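Long-range contact in beta-L-arabinobiosidase (Bacteroides thetaiotaomicron, PDB 5MQR), which hydrolyses glycosidic bonds of plant pectin, probably acting as a beta-L-arabinobiosidase: residues Q665-S678 and E980-I994. Numbering follows the deposited sequence.
Sequences QRNFEEMYYYRWWS and ELYVESQYHRGRPYI
Pro992 sets its CB over one face of the Tyr674 ring, 3.6 Å from the centroid and 16° off the normal, a CH-pi contact; Ser678 CB lies over the opposite face. The Phe668 ring takes Val983 CG2 in the same manner, 4.1 Å from its centroid, with Gln665 NE2 at the ring edge. These contacts join helix 666-678 to helix 980-985, crossing at 67°, and to the beta-hairpin that follows, closed by a type I' turn from His988 to Arg991, an arrangement consistent with the (alpha/alpha)6 barrel of six-hairpin glycosidases. The Arg675 guanidinium has Ile994 CG1 over one face and Gln986 OE1 at its edge. Arg675, bent at chi2 and chi3, turns NH1 back to Gln986 OE1 at 2.6 Å, in the guanidinium plane, and to Tyr982 OH at 3.2 Å. Tyr982 OH also bonds Thr1020 O, and Arg675 NH2 bonds Ser1019 OG, tying in the preceding loop of helix 1022-1029. A leucine in place of Arg675 would probably leave Gln986 OE1 and Tyr982 OH without their NH1 donor in a buried setting, and Ser1019 OG without NH2. Selenomethionine Met671 curls its CE to 3.4 Å from Tyr987 CE1, while its SE lies against Gln986 CB. Toward the partly exposed side, the extended Glu670 accepts from Tyr987 OH on the anti lone pair of OE1. At the helix start, Gln665 NE2 donates to Asn667 OD1 and also to Glu980 OE2, which accepts at 2.7 Å on its anti lone pair, tilted 17° from the amide plane of Gln665.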
loop_
_atom_site.group_PDB
_atom_site.type_symbol
_atom_site.label_atom_id
_atom_site.label_comp_id
_atom_site.label_asym_id
_atom_site.label_seq_id
_atom_site.Cartn_x
_atom_site.Cartn_y
_atom_site.Cartn_z
ATOM N N GLN A 665 15.264 -9.764 -1.825
ATOM C CA GLN A 665 16.358 -10.654 -2.167
ATOM C C GLN A 665 16.407 -10.753 -3.689
ATOM O O GLN A 665 15.471 -11.264 -4.327
ATOM C CB GLN A 665 16.176 -12.013 -1.497
ATOM C CG GLN A 665 17.458 -12.833 -1.405
ATOM C CD GLN A 665 17.316 -14.107 -0.574
ATOM O OE1 GLN A 665 16.615 -14.134 0.447
ATOM N NE2 GLN A 665 17.972 -15.159 -1.008
ATOM N N ARG A 666 17.502 -10.245 -4.249
ATOM C CA ARG A 666 17.666 -10.094 -5.686
ATOM C C ARG A 666 17.523 -11.400 -6.464
ATOM O O ARG A 666 16.880 -11.427 -7.501
ATOM C CB ARG A 666 19.025 -9.425 -5.984
ATOM C CG ARG A 666 19.318 -9.110 -7.455
ATOM C CD ARG A 666 18.199 -8.244 -8.065
ATOM N NE ARG A 666 18.548 -7.698 -9.394
ATOM C CZ ARG A 666 18.100 -6.540 -9.918
ATOM N NH1 ARG A 666 17.272 -5.735 -9.242
ATOM N NH2 ARG A 666 18.518 -6.166 -11.132
ATOM N N ASN A 667 18.105 -12.485 -5.970
ATOM C CA ASN A 667 18.104 -13.720 -6.758
ATOM C C ASN A 667 16.690 -14.313 -6.948
ATOM O O ASN A 667 16.352 -14.705 -8.050
ATOM C CB ASN A 667 19.162 -14.751 -6.292
ATOM C CG ASN A 667 19.008 -15.199 -4.835
ATOM O OD1 ASN A 667 18.100 -14.806 -4.114
ATOM N ND2 ASN A 667 19.944 -16.024 -4.401
ATOM N N PHE A 668 15.867 -14.332 -5.902
ATOM C CA PHE A 668 14.479 -14.790 -6.001
ATOM C C PHE A 668 13.649 -13.973 -6.993
ATOM O O PHE A 668 12.877 -14.526 -7.800
ATOM C CB PHE A 668 13.781 -14.702 -4.634
ATOM C CG PHE A 668 13.950 -15.913 -3.761
ATOM C CD1 PHE A 668 15.041 -16.029 -2.902
ATOM C CD2 PHE A 668 12.999 -16.906 -3.760
ATOM C CE1 PHE A 668 15.185 -17.141 -2.076
ATOM C CE2 PHE A 668 13.125 -18.019 -2.926
ATOM C CZ PHE A 668 14.213 -18.130 -2.076
ATOM N N GLU A 669 13.808 -12.663 -6.914
ATOM C CA GLU A 669 13.086 -11.763 -7.771
ATOM C C GLU A 669 13.516 -11.970 -9.222
ATOM O O GLU A 669 12.674 -12.136 -10.084
ATOM C CB GLU A 669 13.284 -10.299 -7.349
ATOM C CG GLU A 669 12.376 -9.331 -8.109
ATOM C CD GLU A 669 12.532 -7.894 -7.665
ATOM O OE1 GLU A 669 11.975 -7.556 -6.595
ATOM O OE2 GLU A 669 13.210 -7.110 -8.382
ATOM N N GLU A 670 14.821 -11.990 -9.470
ATOM C CA GLU A 670 15.357 -12.187 -10.810
ATOM C C GLU A 670 14.895 -13.515 -11.401
ATOM O O GLU A 670 14.574 -13.567 -12.574
ATOM C CB GLU A 670 16.886 -12.138 -10.802
ATOM C CG GLU A 670 17.518 -12.342 -12.168
ATOM C CD GLU A 670 19.026 -12.215 -12.136
ATOM O OE1 GLU A 670 19.703 -12.966 -11.403
ATOM O OE2 GLU A 670 19.542 -11.366 -12.869
HETATM N N MSE A 671 14.865 -14.563 -10.584
HETATM C CA MSE A 671 14.489 -15.913 -11.061
HETATM C C MSE A 671 13.031 -15.967 -11.392
HETATM O O MSE A 671 12.637 -16.665 -12.308
HETATM C CB MSE A 671 14.829 -16.997 -10.040
HETATM C CG MSE A 671 14.828 -18.409 -10.613
HETATM SE SE MSE A 671 16.101 -18.582 -12.137
HETATM C CE MSE A 671 17.706 -17.868 -11.245
ATOM N N TYR A 672 12.213 -15.230 -10.637
ATOM C CA TYR A 672 10.810 -15.098 -10.921
ATOM C C TYR A 672 10.619 -14.636 -12.353
ATOM O O TYR A 672 9.924 -15.264 -13.140
ATOM C CB TYR A 672 10.142 -14.114 -9.947
ATOM C CG TYR A 672 8.673 -14.019 -10.187
ATOM C CD1 TYR A 672 7.796 -14.915 -9.605
ATOM C CD2 TYR A 672 8.153 -13.049 -11.044
ATOM C CE1 TYR A 672 6.438 -14.839 -9.857
ATOM C CE2 TYR A 672 6.794 -12.969 -11.297
ATOM C CZ TYR A 672 5.943 -13.866 -10.700
ATOM O OH TYR A 672 4.596 -13.812 -10.993
ATOM N N TYR A 673 11.263 -13.534 -12.691
ATOM C CA TYR A 673 11.104 -12.966 -14.021
ATOM C C TYR A 673 11.785 -13.820 -15.073
ATOM O O TYR A 673 11.206 -14.025 -16.148
ATOM C CB TYR A 673 11.536 -11.476 -14.055
ATOM C CG TYR A 673 10.557 -10.658 -13.261
ATOM C CD1 TYR A 673 9.309 -10.324 -13.790
ATOM C CD2 TYR A 673 10.821 -10.317 -11.930
ATOM C CE1 TYR A 673 8.377 -9.619 -13.021
ATOM C CE2 TYR A 673 9.903 -9.627 -11.159
ATOM C CZ TYR A 673 8.689 -9.282 -11.701
ATOM O OH TYR A 673 7.795 -8.610 -10.920
ATOM N N TYR A 674 12.963 -14.370 -14.762
ATOM C CA TYR A 674 13.652 -15.197 -15.733
ATOM C C TYR A 674 12.817 -16.411 -16.187
ATOM O O TYR A 674 12.766 -16.721 -17.361
ATOM C CB TYR A 674 15.010 -15.677 -15.203
ATOM C CG TYR A 674 15.689 -16.680 -16.127
ATOM C CD1 TYR A 674 16.296 -16.264 -17.299
ATOM C CD2 TYR A 674 15.666 -18.031 -15.849
ATOM C CE1 TYR A 674 16.889 -17.163 -18.162
ATOM C CE2 TYR A 674 16.267 -18.960 -16.709
ATOM C CZ TYR A 674 16.870 -18.516 -17.861
ATOM O OH TYR A 674 17.476 -19.410 -18.703
ATOM N N ARG A 675 12.178 -17.084 -15.252
ATOM C CA ARG A 675 11.486 -18.333 -15.574
ATOM C C ARG A 675 10.237 -18.056 -16.393
ATOM O O ARG A 675 9.875 -18.877 -17.234
ATOM C CB ARG A 675 11.164 -19.135 -14.318
ATOM C CG ARG A 675 12.405 -19.818 -13.715
ATOM C CD ARG A 675 12.992 -20.899 -14.622
ATOM N NE ARG A 675 12.018 -21.936 -14.874
ATOM C CZ ARG A 675 11.973 -23.133 -14.282
ATOM N NH1 ARG A 675 12.898 -23.531 -13.396
ATOM N NH2 ARG A 675 10.977 -23.954 -14.598
ATOM N N TRP A 676 9.609 -16.891 -16.187
ATOM C CA TRP A 676 8.528 -16.509 -17.093
ATOM C C TRP A 676 9.060 -16.224 -18.509
ATOM O O TRP A 676 8.459 -16.654 -19.476
ATOM C CB TRP A 676 7.738 -15.311 -16.595
ATOM C CG TRP A 676 6.808 -15.585 -15.490
ATOM C CD1 TRP A 676 6.742 -14.906 -14.310
ATOM C CD2 TRP A 676 5.773 -16.569 -15.443
ATOM N NE1 TRP A 676 5.738 -15.411 -13.525
ATOM C CE2 TRP A 676 5.131 -16.438 -14.185
ATOM C CE3 TRP A 676 5.349 -17.570 -16.314
ATOM C CZ2 TRP A 676 4.082 -17.259 -13.780
ATOM C CZ3 TRP A 676 4.297 -18.384 -15.923
ATOM C CH2 TRP A 676 3.672 -18.224 -14.664
ATOM N N TRP A 677 10.175 -15.494 -18.595
ATOM C CA TRP A 677 10.803 -15.130 -19.854
ATOM C C TRP A 677 11.266 -16.373 -20.617
ATOM O O TRP A 677 11.219 -16.436 -21.846
ATOM C CB TRP A 677 11.996 -14.201 -19.549
ATOM C CG TRP A 677 12.834 -13.760 -20.717
ATOM C CD1 TRP A 677 12.623 -12.679 -21.521
ATOM C CD2 TRP A 677 14.046 -14.345 -21.151
ATOM N NE1 TRP A 677 13.625 -12.569 -22.446
ATOM C CE2 TRP A 677 14.516 -13.583 -22.241
ATOM C CE3 TRP A 677 14.780 -15.457 -20.740
ATOM C CZ2 TRP A 677 15.685 -13.900 -22.928
ATOM C CZ3 TRP A 677 15.946 -15.767 -21.417
ATOM C CH2 TRP A 677 16.391 -14.981 -22.493
ATOM N N SER A 678 11.730 -17.350 -19.860
ATOM C CA SER A 678 12.150 -18.604 -20.406
ATOM C C SER A 678 10.969 -19.426 -20.910
ATOM O O SER A 678 10.964 -19.845 -22.055
ATOM C CB SER A 678 12.878 -19.405 -19.341
ATOM O OG SER A 678 13.550 -20.421 -20.029
ATOM N N GLU A 980 15.604 -21.554 -1.984
ATOM C CA GLU A 980 16.793 -20.733 -2.180
ATOM C C GLU A 980 17.896 -21.457 -2.983
ATOM O O GLU A 980 18.517 -20.881 -3.891
ATOM C CB GLU A 980 17.338 -20.264 -0.824
ATOM C CG GLU A 980 18.503 -19.288 -0.925
ATOM C CD GLU A 980 18.781 -18.553 0.382
ATOM O OE1 GLU A 980 19.066 -19.235 1.372
ATOM O OE2 GLU A 980 18.712 -17.299 0.424
ATOM N N LEU A 981 18.140 -22.716 -2.637
ATOM C CA LEU A 981 19.096 -23.548 -3.360
ATOM C C LEU A 981 18.642 -23.810 -4.813
ATOM O O LEU A 981 19.465 -23.807 -5.724
ATOM C CB LEU A 981 19.324 -24.872 -2.620
ATOM C CG LEU A 981 20.019 -24.791 -1.256
ATOM C CD1 LEU A 981 20.174 -26.171 -0.576
ATOM C CD2 LEU A 981 21.382 -24.124 -1.387
ATOM N N TYR A 982 17.346 -24.018 -5.031
ATOM C CA TYR A 982 16.823 -24.149 -6.384
ATOM C C TYR A 982 17.124 -22.854 -7.178
ATOM O O TYR A 982 17.591 -22.890 -8.330
ATOM C CB TYR A 982 15.324 -24.448 -6.337
ATOM C CG TYR A 982 14.647 -24.803 -7.652
ATOM C CD1 TYR A 982 15.368 -25.203 -8.790
ATOM C CD2 TYR A 982 13.270 -24.774 -7.747
ATOM C CE1 TYR A 982 14.723 -25.535 -9.972
ATOM C CE2 TYR A 982 12.616 -25.115 -8.920
ATOM C CZ TYR A 982 13.345 -25.486 -10.033
ATOM O OH TYR A 982 12.673 -25.817 -11.190
ATOM N N VAL A 983 16.933 -21.721 -6.526
ATOM C CA VAL A 983 17.310 -20.424 -7.121
ATOM C C VAL A 983 18.806 -20.327 -7.438
ATOM O O VAL A 983 19.175 -20.074 -8.572
ATOM C CB VAL A 983 16.848 -19.227 -6.243
ATOM C CG1 VAL A 983 17.415 -17.906 -6.773
ATOM C CG2 VAL A 983 15.320 -19.142 -6.205
ATOM N N GLU A 984 19.659 -20.580 -6.453
ATOM C CA GLU A 984 21.096 -20.489 -6.645
ATOM C C GLU A 984 21.608 -21.465 -7.695
ATOM O O GLU A 984 22.597 -21.175 -8.368
ATOM C CB GLU A 984 21.842 -20.750 -5.330
ATOM C CG GLU A 984 21.700 -19.614 -4.315
ATOM C CD GLU A 984 22.384 -19.880 -2.983
ATOM O OE1 GLU A 984 22.777 -21.032 -2.707
ATOM O OE2 GLU A 984 22.518 -18.909 -2.205
ATOM N N SER A 985 20.958 -22.613 -7.820
ATOM C CA SER A 985 21.371 -23.597 -8.808
ATOM C C SER A 985 21.105 -23.157 -10.254
ATOM O O SER A 985 21.750 -23.655 -11.142
ATOM C CB SER A 985 20.694 -24.964 -8.569
ATOM O OG SER A 985 19.332 -24.976 -9.008
ATOM N N GLN A 986 20.169 -22.226 -10.463
ATOM C CA GLN A 986 19.732 -21.821 -11.797
ATOM C C GLN A 986 20.581 -20.669 -12.361
ATOM O O GLN A 986 20.066 -19.640 -12.786
ATOM C CB GLN A 986 18.238 -21.493 -11.798
ATOM C CG GLN A 986 17.357 -22.739 -11.670
ATOM C CD GLN A 986 15.887 -22.397 -11.470
ATOM O OE1 GLN A 986 15.095 -22.452 -12.410
ATOM N NE2 GLN A 986 15.511 -22.041 -10.238
ATOM N N TYR A 987 21.898 -20.879 -12.360
ATOM C CA TYR A 987 22.859 -19.954 -12.915
ATOM C C TYR A 987 23.934 -20.769 -13.605
ATOM O O TYR A 987 24.202 -21.925 -13.218
ATOM C CB TYR A 987 23.475 -19.058 -11.836
ATOM C CG TYR A 987 22.509 -18.038 -11.310
ATOM C CD1 TYR A 987 21.666 -18.335 -10.248
ATOM C CD2 TYR A 987 22.439 -16.772 -11.874
ATOM C CE1 TYR A 987 20.755 -17.406 -9.775
ATOM C CE2 TYR A 987 21.531 -15.822 -11.401
ATOM C CZ TYR A 987 20.692 -16.150 -10.346
ATOM O OH TYR A 987 19.798 -15.219 -9.852
ATOM N N HIS A 988 24.502 -20.169 -14.639
ATOM C CA HIS A 988 25.503 -20.793 -15.489
ATOM C C HIS A 988 26.291 -19.637 -16.093
ATOM O O HIS A 988 25.698 -18.727 -16.660
ATOM C CB HIS A 988 24.806 -21.632 -16.574
ATOM C CG HIS A 988 25.732 -22.346 -17.498
ATOM N ND1 HIS A 988 26.421 -23.482 -17.129
ATOM C CD2 HIS A 988 26.057 -22.117 -18.795
ATOM C CE1 HIS A 988 27.142 -23.912 -18.153
ATOM N NE2 HIS A 988 26.925 -23.110 -19.181
ATOM N N ARG A 989 27.608 -19.650 -15.917
ATOM C CA ARG A 989 28.492 -18.590 -16.423
ATOM C C ARG A 989 28.071 -17.207 -15.914
ATOM O O ARG A 989 28.262 -16.196 -16.608
ATOM C CB ARG A 989 28.577 -18.623 -17.978
ATOM C CG ARG A 989 29.261 -19.870 -18.506
ATOM C CD ARG A 989 29.349 -19.921 -20.031
ATOM N NE ARG A 989 30.167 -21.050 -20.467
ATOM C CZ ARG A 989 31.499 -21.092 -20.443
ATOM N NH1 ARG A 989 32.218 -20.050 -20.036
ATOM N NH2 ARG A 989 32.129 -22.189 -20.838
ATOM N N GLY A 990 27.519 -17.176 -14.705
ATOM C CA GLY A 990 27.086 -15.954 -14.068
ATOM C C GLY A 990 25.717 -15.411 -14.421
ATOM O O GLY A 990 25.338 -14.344 -13.931
ATOM N N ARG A 991 24.963 -16.139 -15.235
ATOM C CA ARG A 991 23.676 -15.669 -15.734
ATOM C C ARG A 991 22.614 -16.685 -15.408
ATOM O O ARG A 991 22.909 -17.861 -15.343
ATOM C CB ARG A 991 23.714 -15.515 -17.244
ATOM C CG ARG A 991 24.779 -14.566 -17.737
ATOM C CD ARG A 991 24.687 -14.363 -19.237
ATOM N NE ARG A 991 25.149 -15.531 -19.995
ATOM C CZ ARG A 991 26.409 -15.774 -20.324
ATOM N NH1 ARG A 991 27.402 -14.962 -19.946
ATOM N NH2 ARG A 991 26.691 -16.851 -21.034
ATOM N N PRO A 992 21.370 -16.234 -15.218
ATOM C CA PRO A 992 20.296 -17.190 -14.977
ATOM C C PRO A 992 20.236 -18.225 -16.087
ATOM O O PRO A 992 20.508 -17.910 -17.262
ATOM C CB PRO A 992 19.025 -16.347 -14.976
ATOM C CG PRO A 992 19.458 -14.920 -14.838
ATOM C CD PRO A 992 20.914 -14.828 -15.167
ATOM N N TYR A 993 19.920 -19.456 -15.686
ATOM C CA TYR A 993 20.035 -20.609 -16.539
ATOM C C TYR A 993 19.171 -21.741 -15.991
ATOM O O TYR A 993 19.242 -22.055 -14.805
ATOM C CB TYR A 993 21.486 -21.036 -16.605
ATOM C CG TYR A 993 21.749 -22.186 -17.542
ATOM C CD1 TYR A 993 21.588 -23.491 -17.117
ATOM C CD2 TYR A 993 22.202 -21.971 -18.851
ATOM C CE1 TYR A 993 21.848 -24.567 -17.962
ATOM C CE2 TYR A 993 22.457 -23.045 -19.715
ATOM C CZ TYR A 993 22.258 -24.346 -19.258
ATOM O OH TYR A 993 22.506 -25.460 -20.041
ATOM N N ILE A 994 18.348 -22.318 -16.858
ATOM C CA ILE A 994 17.569 -23.505 -16.526
ATOM C C ILE A 994 17.908 -24.536 -17.601
ATOM O O ILE A 994 17.588 -24.364 -18.798
ATOM C CB ILE A 994 16.046 -23.255 -16.388
ATOM C CG1 ILE A 994 15.290 -24.541 -16.005
ATOM C CG2 ILE A 994 15.422 -22.697 -17.656
ATOM C CD1 ILE A 994 15.734 -25.168 -14.697
HETATM O O HOH W 1 17.933 -15.429 2.523
HETATM O O HOH W 2 20.730 -16.806 -1.733
HETATM O O HOH W 3 19.725 -18.640 -19.740
#